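Local coordinates for protein putative NAD dependent dehydrogenase (Micromonospora echinospora, PDB 6NOR) that binds NAD and probably works as an NAD-dependent oxidoreductase in the biosynthesis of the antibiotic gentamicin, at residues 92-97 / 181-186; 194-199 / 346-351; 222-227 / 231-236; 124-129 / 340-345. One frame throughout, in Å; residues are numbered along the deposited sequence.

Contact 1. Residues 92-97 / 181-186. With NAD (nicotinamide-adenine-dinucleotide), chain G.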
loop_
_atom_site.group_PDB
_atom_site.type_symbol
_atom_site.label_atom_id
_atom_site.label_comp_id
_atom_site.label_asym_id
_atom_site.label_seq_id
_atom_site.Cartn_x
_atom_site.Cartn_y
_atom_site.Cartn_z
ATOM N N ALA A 92 -31.497 -10.787 -16.796
ATOM C CA ALA A 92 -30.681 -9.624 -16.501
ATOM C C ALA A 92 -31.391 -8.382 -16.990
ATOM O O ALA A 92 -30.898 -7.667 -17.845
ATOM C CB ALA A 92 -29.290 -9.756 -17.158
ATOM N N THR A 93 -32.573 -8.144 -16.455
ATOM C CA THR A 93 -33.395 -7.040 -16.901
ATOM C C THR A 93 -33.493 -6.064 -15.740
ATOM O O THR A 93 -32.932 -6.340 -14.689
ATOM C CB THR A 93 -34.759 -7.550 -17.339
ATOM O OG1 THR A 93 -35.397 -8.196 -16.229
ATOM C CG2 THR A 93 -34.594 -8.542 -18.476
ATOM N N PRO A 94 -34.181 -4.917 -15.913
ATOM C CA PRO A 94 -34.335 -4.034 -14.750
ATOM C C PRO A 94 -34.981 -4.738 -13.569
ATOM O O PRO A 94 -35.755 -5.702 -13.754
ATOM C CB PRO A 94 -35.229 -2.930 -15.280
ATOM C CG PRO A 94 -34.884 -2.852 -16.704
ATOM C CD PRO A 94 -34.707 -4.271 -17.128
ATOM N N ALA A 95 -34.657 -4.260 -12.372
ATOM C CA ALA A 95 -35.005 -4.960 -11.133
ATOM C C ALA A 95 -36.487 -5.324 -11.023
ATOM O O ALA A 95 -36.813 -6.440 -10.663
ATOM C CB ALA A 95 -34.583 -4.129 -9.931
ATOM N N ALA A 96 -37.384 -4.399 -11.343
ATOM C CA ALA A 96 -38.819 -4.660 -11.151
ATOM C C ALA A 96 -39.399 -5.683 -12.130
ATOM O O ALA A 96 -40.474 -6.219 -11.891
ATOM C CB ALA A 96 -39.614 -3.366 -11.233
ATOM N N THR A 97 -38.683 -5.980 -13.211
ATOM C CA THR A 97 -39.156 -6.973 -14.162
ATOM C C THR A 97 -38.739 -8.394 -13.758
ATOM O O THR A 97 -39.242 -9.359 -14.306
ATOM C CB THR A 97 -38.648 -6.672 -15.592
ATOM O OG1 THR A 97 -37.230 -6.837 -15.643
ATOM C CG2 THR A 97 -39.004 -5.246 -16.015
ATOM N N THR A 181 -27.302 3.539 -16.686
ATOM C CA THR A 181 -28.594 3.569 -17.348
ATOM C C THR A 181 -29.682 4.079 -16.426
ATOM O O THR A 181 -29.646 3.884 -15.222
ATOM C CB THR A 181 -28.997 2.186 -17.911
ATOM O OG1 THR A 181 -28.938 1.198 -16.886
ATOM C CG2 THR A 181 -28.069 1.765 -19.030
ATOM N N ASP A 182 -30.673 4.703 -17.038
ATOM C CA ASP A 182 -31.651 5.513 -16.341
ATOM C C ASP A 182 -32.590 4.756 -15.393
ATOM O O ASP A 182 -33.024 5.299 -14.402
ATOM C CB ASP A 182 -32.481 6.281 -17.379
ATOM C CG ASP A 182 -33.319 7.371 -16.754
ATOM O OD1 ASP A 182 -32.776 8.468 -16.496
ATOM O OD2 ASP A 182 -34.514 7.117 -16.498
ATOM N N TRP A 183 -32.912 3.509 -15.690
ATOM C CA TRP A 183 -33.930 2.819 -14.905
ATOM C C TRP A 183 -33.491 2.632 -13.454
ATOM O O TRP A 183 -34.319 2.506 -12.573
ATOM C CB TRP A 183 -34.290 1.459 -15.535
ATOM C CG TRP A 183 -33.190 0.427 -15.519
ATOM C CD1 TRP A 183 -32.360 0.095 -16.561
ATOM C CD2 TRP A 183 -32.794 -0.407 -14.413
ATOM N NE1 TRP A 183 -31.486 -0.890 -16.174
ATOM C CE2 TRP A 183 -31.729 -1.212 -14.862
ATOM C CE3 TRP A 183 -33.242 -0.550 -13.098
ATOM C CZ2 TRP A 183 -31.112 -2.151 -14.040
ATOM C CZ3 TRP A 183 -32.631 -1.467 -12.279
ATOM C CH2 TRP A 183 -31.562 -2.256 -12.746
ATOM N N PHE A 184 -32.185 2.606 -13.224
ATOM C CA PHE A 184 -31.644 2.457 -11.876
ATOM C C PHE A 184 -32.117 3.542 -10.914
ATOM O O PHE A 184 -32.127 3.320 -9.724
ATOM C CB PHE A 184 -30.121 2.487 -11.884
ATOM C CG PHE A 184 -29.465 1.205 -12.329
ATOM C CD1 PHE A 184 -29.225 0.965 -13.668
ATOM C CD2 PHE A 184 -29.012 0.291 -11.402
ATOM C CE1 PHE A 184 -28.581 -0.165 -14.081
ATOM C CE2 PHE A 184 -28.358 -0.862 -11.810
ATOM C CZ PHE A 184 -28.145 -1.088 -13.155
ATOM N N ARG A 185 -32.491 4.718 -11.415
ATOM C CA ARG A 185 -32.767 5.833 -10.510
ATOM C C ARG A 185 -34.261 6.067 -10.204
ATOM O O ARG A 185 -34.606 7.054 -9.568
ATOM C CB ARG A 185 -32.126 7.106 -11.055
ATOM C CG ARG A 185 -30.606 6.990 -11.096
ATOM C CD ARG A 185 -29.898 8.302 -11.387
ATOM N NE ARG A 185 -28.470 8.227 -11.048
ATOM C CZ ARG A 185 -27.957 8.580 -9.870
ATOM N NH1 ARG A 185 -28.737 9.036 -8.896
ATOM N NH2 ARG A 185 -26.661 8.475 -9.661
ATOM N N SER A 186 -35.130 5.136 -10.603
ATOM C CA SER A 186 -36.548 5.210 -10.247
ATOM C C SER A 186 -36.988 4.026 -9.407
ATOM O O SER A 186 -36.696 2.897 -9.758
ATOM C CB SER A 186 -37.416 5.281 -11.496
ATOM O OG SER A 186 -37.252 6.534 -12.140
HETATM P PA NAD G . -29.001 -2.446 -18.637
HETATM O O1A NAD G . -29.877 -1.170 -18.638
HETATM O O2A NAD G . -27.638 -2.232 -19.179
HETATM O O5B NAD G . -29.706 -3.553 -19.496
HETATM C C5B NAD G . -31.073 -3.835 -19.253
HETATM C C4B NAD G . -31.578 -4.579 -20.518
HETATM O O4B NAD G . -32.733 -5.139 -20.301
HETATM C C3B NAD G . -31.806 -3.570 -21.621
HETATM O O3B NAD G . -31.225 -4.048 -22.759
HETATM C C2B NAD G . -33.351 -3.508 -21.768
HETATM O O2B NAD G . -33.677 -3.198 -23.172
HETATM C C1B NAD G . -33.688 -4.703 -21.497
HETATM N N9A NAD G . -35.041 -4.828 -20.990
HETATM C C8A NAD G . -35.771 -3.978 -20.241
HETATM N N7A NAD G . -36.963 -4.572 -19.985
HETATM C C5A NAD G . -36.966 -5.770 -20.572
HETATM C C6A NAD G . -37.906 -6.756 -20.641
HETATM N N6A NAD G . -39.162 -6.752 -20.075
HETATM N N1A NAD G . -37.647 -7.881 -21.290
HETATM C C2A NAD G . -36.455 -8.050 -21.914
HETATM N N3A NAD G . -35.525 -7.066 -21.854
HETATM C C4A NAD G . -35.774 -5.936 -21.183
HETATM O O3 NAD G . -28.939 -2.949 -17.171
HETATM P PN NAD G . -27.878 -3.944 -16.519
HETATM O O1N NAD G . -27.432 -5.048 -17.421
HETATM O O2N NAD G . -26.691 -3.151 -16.000
HETATM O O5D NAD G . -28.621 -4.593 -15.291
HETATM C C5D NAD G . -29.540 -5.654 -15.475
HETATM C C4D NAD G . -29.625 -6.479 -14.175
HETATM O O4D NAD G . -28.467 -6.939 -13.798
HETATM C C3D NAD G . -30.106 -5.580 -12.996
HETATM O O3D NAD G . -30.937 -6.270 -12.252
HETATM C C2D NAD G . -28.803 -5.213 -12.255
HETATM O O2D NAD G . -29.112 -4.906 -10.830
HETATM C C1D NAD G . -28.071 -6.283 -12.382
HETATM N N1N NAD G . -26.667 -5.997 -12.360
HETATM C C2N NAD G . -25.825 -6.864 -11.673
HETATM C C3N NAD G . -24.448 -6.636 -11.617
HETATM C C7N NAD G . -23.590 -7.630 -10.817
HETATM O O7N NAD G . -22.441 -7.435 -10.666
HETATM N N7N NAD G . -24.209 -8.771 -10.234
HETATM C C4N NAD G . -23.880 -5.542 -12.230
HETATM C C5N NAD G . -24.718 -4.672 -12.930
HETATM C C6N NAD G . -26.118 -4.905 -12.989
#
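O1A, a diphosphate oxygen of NAD, is held by two side chains of 181-186: W183, whose indole also packs on P94, sends NE1 to it at 3.0 Å, and T181 OG1 donates to it at 3.1 Å. The oxygen lies at the indole edge, near the ring plane, and the hydrogen bond from NE1 is somewhat bent (143° at the hydrogen). A weak second bond runs from NE1 to the bridging oxygen O3. Over one face of the indole sits P94, its CA 3.6 Å from the centroid of the six-membered ring and only 5° off the normal, a CH-pi contact, with P94 CB 3.6 Å from W183 CD2. F184 covers the opposite face through CD1. Here the loop after strand 86-91 of the Rossmann fold meets a loop of the GFO/IDH/MocA C-terminal domain, and the cofactor is gripped between them. W183 CG stands between its backbone N and carbonyl carbon (chi1 67°), which lays the ring across P94. A leucine in place of W183 would probably cost O1A one of its two donors here and strip P94 of its aromatic cover. On the Rossmann side, P94 CD approaches C8A of the adenine at 3.3 Å.

Contact 2. Residues 194-199 / 346-351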
loop_
_atom_site.group_PDB
_atom_site.type_symbol
_atom_site.label_atom_id
_atom_site.label_comp_id
_atom_site.label_asym_id
_atom_site.label_seq_id
_atom_site.Cartn_x
_atom_site.Cartn_y
_atom_site.Cartn_z
ATOM N N ALA A 194 -28.713 3.012 -4.215
ATOM C CA ALA A 194 -27.443 2.388 -3.843
ATOM C C ALA A 194 -27.604 1.277 -2.833
ATOM O O ALA A 194 -26.871 0.302 -2.856
ATOM C CB ALA A 194 -26.474 3.440 -3.288
ATOM N N LEU A 195 -28.554 1.429 -1.928
ATOM C CA LEU A 195 -28.773 0.419 -0.902
ATOM C C LEU A 195 -29.300 -0.871 -1.506
ATOM O O LEU A 195 -29.024 -1.954 -1.019
ATOM C CB LEU A 195 -29.740 0.934 0.156
ATOM C CG LEU A 195 -29.590 0.373 1.555
ATOM C CD1 LEU A 195 -28.134 0.419 1.956
ATOM C CD2 LEU A 195 -30.445 1.187 2.510
ATOM N N THR A 196 -30.048 -0.761 -2.590
ATOM C CA THR A 196 -30.505 -1.952 -3.273
ATOM C C THR A 196 -29.445 -2.464 -4.234
ATOM O O THR A 196 -29.185 -3.650 -4.321
ATOM C CB THR A 196 -31.802 -1.672 -4.056
ATOM O OG1 THR A 196 -32.788 -1.199 -3.148
ATOM C CG2 THR A 196 -32.313 -2.936 -4.762
ATOM N N ASP A 197 -28.856 -1.547 -4.982
ATOM C CA ASP A 197 -27.953 -1.883 -6.079
ATOM C C ASP A 197 -26.624 -2.426 -5.540
ATOM O O ASP A 197 -26.144 -3.440 -6.000
ATOM C CB ASP A 197 -27.739 -0.644 -6.948
ATOM C CG ASP A 197 -26.807 -0.884 -8.119
ATOM O OD1 ASP A 197 -26.876 -1.958 -8.742
ATOM O OD2 ASP A 197 -25.989 0.013 -8.418
ATOM N N LEU A 198 -26.046 -1.737 -4.557
ATOM C CA LEU A 198 -24.746 -2.097 -3.999
ATOM C C LEU A 198 -24.922 -2.789 -2.660
ATOM O O LEU A 198 -24.153 -3.668 -2.291
ATOM C CB LEU A 198 -23.854 -0.862 -3.827
ATOM C CG LEU A 198 -23.645 -0.016 -5.079
ATOM C CD1 LEU A 198 -22.793 1.185 -4.767
ATOM C CD2 LEU A 198 -23.016 -0.810 -6.199
ATOM N N GLY A 199 -25.956 -2.380 -1.941
ATOM C CA GLY A 199 -26.207 -2.898 -0.619
ATOM C C GLY A 199 -26.554 -4.360 -0.680
ATOM O O GLY A 199 -26.309 -5.075 0.271
ATOM N N ALA A 346 -35.772 -4.149 5.896
ATOM C CA ALA A 346 -35.648 -3.644 7.255
ATOM C C ALA A 346 -34.835 -2.356 7.285
ATOM O O ALA A 346 -35.200 -1.409 7.964
ATOM C CB ALA A 346 -35.023 -4.682 8.156
ATOM N N ALA A 347 -33.749 -2.322 6.520
ATOM C CA ALA A 347 -32.907 -1.150 6.452
ATOM C C ALA A 347 -33.656 0.074 5.922
ATOM O O ALA A 347 -33.538 1.153 6.475
ATOM C CB ALA A 347 -31.682 -1.437 5.596
ATOM N N TYR A 348 -34.436 -0.095 4.866
ATOM C CA TYR A 348 -35.231 1.006 4.324
ATOM C C TYR A 348 -36.282 1.513 5.327
ATOM O O TYR A 348 -36.568 2.703 5.405
ATOM C CB TYR A 348 -35.924 0.584 3.018
ATOM C CG TYR A 348 -35.049 0.704 1.789
ATOM C CD1 TYR A 348 -34.540 1.941 1.382
ATOM C CD2 TYR A 348 -34.725 -0.418 1.027
ATOM C CE1 TYR A 348 -33.747 2.046 0.250
ATOM C CE2 TYR A 348 -33.943 -0.319 -0.108
ATOM C CZ TYR A 348 -33.458 0.904 -0.494
ATOM O OH TYR A 348 -32.671 0.991 -1.615
ATOM N N ARG A 349 -36.858 0.609 6.095
ATOM C CA ARG A 349 -37.777 1.039 7.138
ATOM C C ARG A 349 -37.065 1.848 8.212
ATOM O O ARG A 349 -37.545 2.901 8.606
ATOM C CB ARG A 349 -38.479 -0.160 7.760
ATOM C CG ARG A 349 -39.630 -0.644 6.910
ATOM C CD ARG A 349 -40.149 -1.945 7.439
ATOM N NE ARG A 349 -40.400 -1.849 8.871
ATOM C CZ ARG A 349 -40.460 -2.901 9.674
ATOM N NH1 ARG A 349 -40.270 -4.120 9.169
ATOM N NH2 ARG A 349 -40.700 -2.734 10.970
ATOM N N SER A 350 -35.916 1.351 8.667
ATOM C CA SER A 350 -35.099 2.048 9.656
ATOM C C SER A 350 -34.695 3.433 9.203
ATOM O O SER A 350 -34.706 4.370 9.983
ATOM C CB SER A 350 -33.849 1.230 9.975
ATOM O OG SER A 350 -32.970 1.948 10.815
ATOM N N ALA A 351 -34.338 3.573 7.938
ATOM C CA ALA A 351 -33.923 4.877 7.445
ATOM C C ALA A 351 -35.121 5.819 7.401
ATOM O O ALA A 351 -34.993 7.014 7.612
ATOM C CB ALA A 351 -33.274 4.761 6.054
#
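T196 OG1 donates a hydrogen bond to Y348 OH over 2.7 Å, reaching the phenol at the ring edge and in its plane; the two side chains cross at about a right angle. The same phenol oxygen is hydrogen-bonded to E232 OE2, a carboxylate oxygen that also takes the backbone N of L195. Apolar packing comes from L195. Its CD2 lies over one face of the Y348 ring, offset toward the rim, in a CH-pi contact 4.2 Å from the centroid, while L195 CB rests 3.8 Å from Y348 CZ. L195 CG is anti to the backbone N (chi1 -152°), an arm that carries CD2 to both the ring and A347 CB, 4.2 Å away. The contact packs the short helix 194-197 against the long helix 334-353. A phenylalanine in place of Y348 would probably keep the L195 packing but deprive T196 OG1 of its acceptor and E232 of a partner. Because T196 OG1 donates to it, the phenol oxygen acts as acceptor there, and Y348 OH is likely to direct its own proton to the buried carboxylate of E232.

Contact 3. Residues 222-227 / 231-236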
loop_
_atom_site.group_PDB
_atom_site.type_symbol
_atom_site.label_atom_id
_atom_site.label_comp_id
_atom_site.label_asym_id
_atom_site.label_seq_id
_atom_site.Cartn_x
_atom_site.Cartn_y
_atom_site.Cartn_z
ATOM N N THR A 222 -29.924 6.926 4.921
ATOM C CA THR A 222 -29.756 7.164 3.485
ATOM C C THR A 222 -29.853 8.635 3.111
ATOM O O THR A 222 -30.500 9.412 3.792
ATOM C CB THR A 222 -30.812 6.405 2.644
ATOM O OG1 THR A 222 -32.116 6.884 2.975
ATOM C CG2 THR A 222 -30.759 4.914 2.895
ATOM N N ARG A 223 -29.214 9.015 2.013
ATOM C CA ARG A 223 -29.407 10.349 1.439
ATOM C C ARG A 223 -29.529 10.277 -0.065
ATOM O O ARG A 223 -28.934 9.433 -0.701
ATOM C CB ARG A 223 -28.252 11.298 1.765
ATOM C CG ARG A 223 -28.015 11.556 3.225
ATOM C CD ARG A 223 -29.009 12.519 3.852
ATOM N NE ARG A 223 -28.847 12.548 5.309
ATOM C CZ ARG A 223 -29.504 11.744 6.145
ATOM N NH1 ARG A 223 -30.370 10.857 5.674
ATOM N NH2 ARG A 223 -29.299 11.821 7.452
ATOM N N GLN A 224 -30.291 11.191 -0.631
ATOM C CA GLN A 224 -30.283 11.385 -2.060
ATOM C C GLN A 224 -29.505 12.656 -2.382
ATOM O O GLN A 224 -29.822 13.730 -1.899
ATOM C CB GLN A 224 -31.708 11.450 -2.605
ATOM C CG GLN A 224 -31.772 11.585 -4.120
ATOM C CD GLN A 224 -33.193 11.529 -4.648
ATOM O OE1 GLN A 224 -34.131 11.224 -3.910
ATOM N NE2 GLN A 224 -33.359 11.835 -5.922
ATOM N N LEU A 225 -28.453 12.509 -3.169
ATOM C CA LEU A 225 -27.626 13.624 -3.593
ATOM C C LEU A 225 -28.084 14.154 -4.930
ATOM O O LEU A 225 -28.307 15.345 -5.098
ATOM C CB LEU A 225 -26.170 13.182 -3.689
ATOM C CG LEU A 225 -25.483 13.054 -2.342
ATOM C CD1 LEU A 225 -24.414 12.008 -2.411
ATOM C CD2 LEU A 225 -24.894 14.410 -1.988
ATOM N N SER A 226 -28.212 13.244 -5.887
ATOM C CA SER A 226 -28.604 13.575 -7.246
ATOM C C SER A 226 -30.039 14.101 -7.333
ATOM O O SER A 226 -30.931 13.613 -6.647
ATOM C CB SER A 226 -28.436 12.337 -8.121
ATOM O OG SER A 226 -29.193 12.408 -9.317
ATOM N N ALA A 227 -30.261 15.084 -8.195
ATOM C CA ALA A 227 -31.609 15.607 -8.417
ATOM C C ALA A 227 -32.455 14.619 -9.228
ATOM O O ALA A 227 -33.645 14.435 -8.975
ATOM C CB ALA A 227 -31.547 16.953 -9.118
ATOM N N VAL A 231 -34.453 7.962 -5.734
ATOM C CA VAL A 231 -33.825 6.953 -4.877
ATOM C C VAL A 231 -32.552 7.491 -4.253
ATOM O O VAL A 231 -32.019 8.487 -4.713
ATOM C CB VAL A 231 -33.504 5.652 -5.645
ATOM C CG1 VAL A 231 -34.775 4.992 -6.116
ATOM C CG2 VAL A 231 -32.544 5.929 -6.829
ATOM N N GLU A 232 -32.064 6.808 -3.221
ATOM C CA GLU A 232 -30.902 7.265 -2.460
ATOM C C GLU A 232 -29.585 7.004 -3.195
ATOM O O GLU A 232 -29.485 6.042 -3.948
ATOM C CB GLU A 232 -30.881 6.600 -1.087
ATOM C CG GLU A 232 -30.313 5.186 -1.057
ATOM C CD GLU A 232 -31.250 4.126 -1.633
ATOM O OE1 GLU A 232 -32.415 4.427 -1.959
ATOM O OE2 GLU A 232 -30.813 2.976 -1.765
ATOM N N ASP A 233 -28.590 7.864 -2.960
ATOM C CA ASP A 233 -27.237 7.745 -3.536
ATOM C C ASP A 233 -26.236 7.151 -2.563
ATOM O O ASP A 233 -25.166 6.681 -2.945
ATOM C CB ASP A 233 -26.690 9.109 -3.960
ATOM C CG ASP A 233 -27.329 9.636 -5.221
ATOM O OD1 ASP A 233 -27.016 9.122 -6.312
ATOM O OD2 ASP A 233 -28.116 10.596 -5.127
ATOM N N GLN A 234 -26.547 7.245 -1.287
ATOM C CA GLN A 234 -25.658 6.702 -0.284
ATOM C C GLN A 234 -26.450 6.137 0.856
ATOM O O GLN A 234 -27.547 6.586 1.154
ATOM C CB GLN A 234 -24.676 7.752 0.235
ATOM C CG GLN A 234 -25.296 8.997 0.744
ATOM C CD GLN A 234 -24.288 9.925 1.424
ATOM O OE1 GLN A 234 -24.578 11.092 1.660
ATOM N NE2 GLN A 234 -23.112 9.401 1.749
ATOM N N GLY A 235 -25.875 5.129 1.485
ATOM C CA GLY A 235 -26.489 4.512 2.628
ATOM C C GLY A 235 -25.466 3.834 3.502
ATOM O O GLY A 235 -24.416 3.375 3.035
ATOM N N VAL A 236 -25.783 3.787 4.786
ATOM C CA VAL A 236 -25.002 3.041 5.740
ATOM C C VAL A 236 -25.971 2.201 6.554
ATOM O O VAL A 236 -26.956 2.691 7.065
ATOM C CB VAL A 236 -24.175 3.955 6.659
ATOM C CG1 VAL A 236 -23.238 3.126 7.510
ATOM C CG2 VAL A 236 -23.378 4.944 5.846
#
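A classic beta bulge sits where strands 215-223 and 234-241 meet the hairpin turn: D233 and Q234 both face R223, and their backbone N atoms share one acceptor, R223 O, at 2.8 Å and 3.3 Å respectively, both in the carbonyl plane. In return R223 N binds Q234 O at 3.1 Å, completing an antiparallel hydrogen-bonded pair. The next pair, T222 with G235, is non-hydrogen-bonded; G235 has no side chain to set beside T222, which instead packs its CB on E232 CB at 3.7 Å. Beyond the bulge the chain of 222-227 turns away from the strand, and the D233 side chain takes over. Its CG is anti to the carbonyl carbon (chi1 -74°), which brings D233 OD2 to two successive amides: L225 N at 2.8 Å, on the anti side of the carboxylate, and S226 N at 2.8 Å, from above its plane. Q224 runs fully extended past V231 O, its NE2 donating to S226 O and to G229 O in the turn of this beta hairpin. H168 of a second subunit packs on L225 and Q234. The remaining oxygen, D233 OD1, forms a salt bridge with R185 NH1, so one buried carboxylate is balanced by an arginine and two N-H groups and is therefore likely to stay ionised, fixing the hairpin turn beside the 181-186 loop.

Contact 4. Residues 124-129 / 340-345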
loop_
_atom_site.group_PDB
_atom_site.type_symbol
_atom_site.label_atom_id
_atom_site.label_comp_id
_atom_site.label_asym_id
_atom_site.label_seq_id
_atom_site.Cartn_x
_atom_site.Cartn_y
_atom_site.Cartn_z
ATOM N N HIS A 124 -42.317 -12.028 -2.471
ATOM C CA HIS A 124 -41.942 -12.474 -3.805
ATOM C C HIS A 124 -40.785 -13.447 -3.777
ATOM O O HIS A 124 -40.740 -14.367 -4.564
ATOM C CB HIS A 124 -41.567 -11.288 -4.674
ATOM C CG HIS A 124 -42.731 -10.442 -5.065
ATOM N ND1 HIS A 124 -42.589 -9.184 -5.606
ATOM C CD2 HIS A 124 -44.060 -10.670 -4.983
ATOM C CE1 HIS A 124 -43.784 -8.677 -5.848
ATOM N NE2 HIS A 124 -44.692 -9.556 -5.473
ATOM N N ALA A 125 -39.855 -13.247 -2.856
ATOM C CA ALA A 125 -38.665 -14.088 -2.819
ATOM C C ALA A 125 -39.016 -15.455 -2.287
ATOM O O ALA A 125 -38.611 -16.455 -2.850
ATOM C CB ALA A 125 -37.557 -13.452 -1.965
ATOM N N ARG A 126 -39.762 -15.498 -1.194
ATOM C CA ARG A 126 -40.191 -16.776 -0.645
ATOM C C ARG A 126 -41.078 -17.540 -1.631
ATOM O O ARG A 126 -40.983 -18.753 -1.739
ATOM C CB ARG A 126 -40.934 -16.583 0.680
ATOM C CG ARG A 126 -40.082 -16.021 1.777
ATOM C CD ARG A 126 -40.872 -15.923 3.062
ATOM N NE ARG A 126 -40.070 -15.536 4.213
ATOM C CZ ARG A 126 -39.557 -16.386 5.095
ATOM N NH1 ARG A 126 -39.727 -17.688 4.946
ATOM N NH2 ARG A 126 -38.853 -15.927 6.118
ATOM N N GLN A 127 -41.920 -16.818 -2.361
ATOM C CA GLN A 127 -42.879 -17.444 -3.270
ATOM C C GLN A 127 -42.244 -17.911 -4.559
ATOM O O GLN A 127 -42.608 -18.955 -5.098
ATOM C CB GLN A 127 -44.028 -16.475 -3.544
ATOM C CG GLN A 127 -44.830 -16.270 -2.272
ATOM C CD GLN A 127 -45.751 -15.091 -2.327
ATOM O OE1 GLN A 127 -46.301 -14.773 -3.365
ATOM N NE2 GLN A 127 -45.939 -14.445 -1.200
ATOM N N LEU A 128 -41.288 -17.149 -5.055
ATOM C CA LEU A 128 -40.513 -17.586 -6.205
ATOM C C LEU A 128 -39.716 -18.842 -5.856
ATOM O O LEU A 128 -39.660 -19.803 -6.614
ATOM C CB LEU A 128 -39.576 -16.488 -6.634
ATOM C CG LEU A 128 -39.257 -16.307 -8.102
ATOM C CD1 LEU A 128 -40.513 -16.350 -8.918
ATOM C CD2 LEU A 128 -38.575 -14.957 -8.257
ATOM N N ALA A 129 -39.107 -18.833 -4.681
ATOM C CA ALA A 129 -38.358 -19.983 -4.244
ATOM C C ALA A 129 -39.249 -21.214 -4.075
ATOM O O ALA A 129 -38.881 -22.303 -4.493
ATOM C CB ALA A 129 -37.633 -19.669 -2.967
ATOM N N VAL A 340 -31.159 -11.721 2.516
ATOM C CA VAL A 340 -30.691 -10.414 2.058
ATOM C C VAL A 340 -31.868 -9.480 1.803
ATOM O O VAL A 340 -31.839 -8.319 2.190
ATOM C CB VAL A 340 -29.847 -10.520 0.773
ATOM C CG1 VAL A 340 -29.574 -9.155 0.214
ATOM C CG2 VAL A 340 -28.551 -11.254 1.039
ATOM N N VAL A 341 -32.911 -9.991 1.148
ATOM C CA VAL A 341 -34.060 -9.155 0.816
ATOM C C VAL A 341 -34.718 -8.573 2.081
ATOM O O VAL A 341 -35.101 -7.410 2.099
ATOM C CB VAL A 341 -35.122 -9.931 -0.018
ATOM C CG1 VAL A 341 -36.367 -9.105 -0.191
ATOM C CG2 VAL A 341 -34.568 -10.302 -1.394
ATOM N N GLU A 342 -34.838 -9.357 3.140
ATOM C CA GLU A 342 -35.500 -8.820 4.318
ATOM C C GLU A 342 -34.597 -7.876 5.098
ATOM O O GLU A 342 -35.083 -6.932 5.717
ATOM C CB GLU A 342 -36.028 -9.925 5.233
ATOM C CG GLU A 342 -35.133 -11.092 5.450
ATOM C CD GLU A 342 -35.925 -12.344 5.802
ATOM O OE1 GLU A 342 -37.100 -12.436 5.391
ATOM O OE2 GLU A 342 -35.381 -13.230 6.498
ATOM N N THR A 343 -33.290 -8.101 5.042
ATOM C CA THR A 343 -32.374 -7.144 5.623
ATOM C C THR A 343 -32.515 -5.791 4.946
ATOM O O THR A 343 -32.614 -4.776 5.619
ATOM C CB THR A 343 -30.926 -7.593 5.530
ATOM O OG1 THR A 343 -30.778 -8.862 6.180
ATOM C CG2 THR A 343 -30.056 -6.575 6.258
ATOM N N LEU A 344 -32.576 -5.776 3.618
ATOM C CA LEU A 344 -32.709 -4.506 2.901
ATOM C C LEU A 344 -34.046 -3.831 3.168
ATOM O O LEU A 344 -34.120 -2.600 3.247
ATOM C CB LEU A 344 -32.554 -4.699 1.391
ATOM C CG LEU A 344 -31.200 -5.167 0.849
ATOM C CD1 LEU A 344 -31.251 -5.252 -0.669
ATOM C CD2 LEU A 344 -30.114 -4.228 1.291
ATOM N N GLU A 345 -35.108 -4.619 3.280
ATOM C CA GLU A 345 -36.414 -4.037 3.549
ATOM C C GLU A 345 -36.415 -3.458 4.963
ATOM O O GLU A 345 -36.941 -2.382 5.191
ATOM C CB GLU A 345 -37.532 -5.073 3.355
ATOM C CG GLU A 345 -38.746 -4.906 4.270
ATOM C CD GLU A 345 -39.747 -3.884 3.745
ATOM O OE1 GLU A 345 -39.461 -3.269 2.692
ATOM O OE2 GLU A 345 -40.808 -3.686 4.385
#
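The guanidinium of R126 and the carboxylate of E342 are turned 41° against each other, and E342 OE1 approaches R126 NH2 obliquely at 4.0 Å. At that length the salt bridge is a long one, an attraction between charges with no hydrogen bond between the two segments. Both side chains reach out to make it: R126 is extended from CG to NE, whereas E342 CG lies between its backbone N and carbonyl carbon (chi1 42°) with the chain extended beyond, and the two side chains cross at about a right angle. Beneath this pair, nearer the protein interior, A125 CB meets V341 CG2 at 4.4 Å. That light touch is the apolar part of the contact, with the nearest CA atoms, those of A125 and V341, 7.7 Å apart. The contact thus joins helix 122-134 of the Rossmann fold to helix 334-353 near the C-terminus. V338, one turn earlier on the latter, adds to the packing on A125 and R126; V341 also leans on W200 of helix 199-209, and L128 turns to helix 98-107.

In the fold
Along the chain the order is 92-97, 124-129, 181-186, 194-199, 222-227, 231-236, 340-345 and 346-351, so contacts 1 and 4 alternate, each joining the Rossmann fold to later parts of the chain. Contacts 2 and 4 lie about 13 Å apart between centres on consecutive segments of helix 334-353, where L344 packs on the 194-199 segment. Contact 3, on the mixed sheet, has its centre about 10 Å from that of contact 2 and is linked to it by E232. Contact 1, at the cofactor, touches contact 2 through F184 against D197 and contact 3 through R185. Helix 334-353 thereby packs against elements of both the Rossmann fold and the C-terminal domain, and contacts 2 and 3 adjoin the loop that holds NAD.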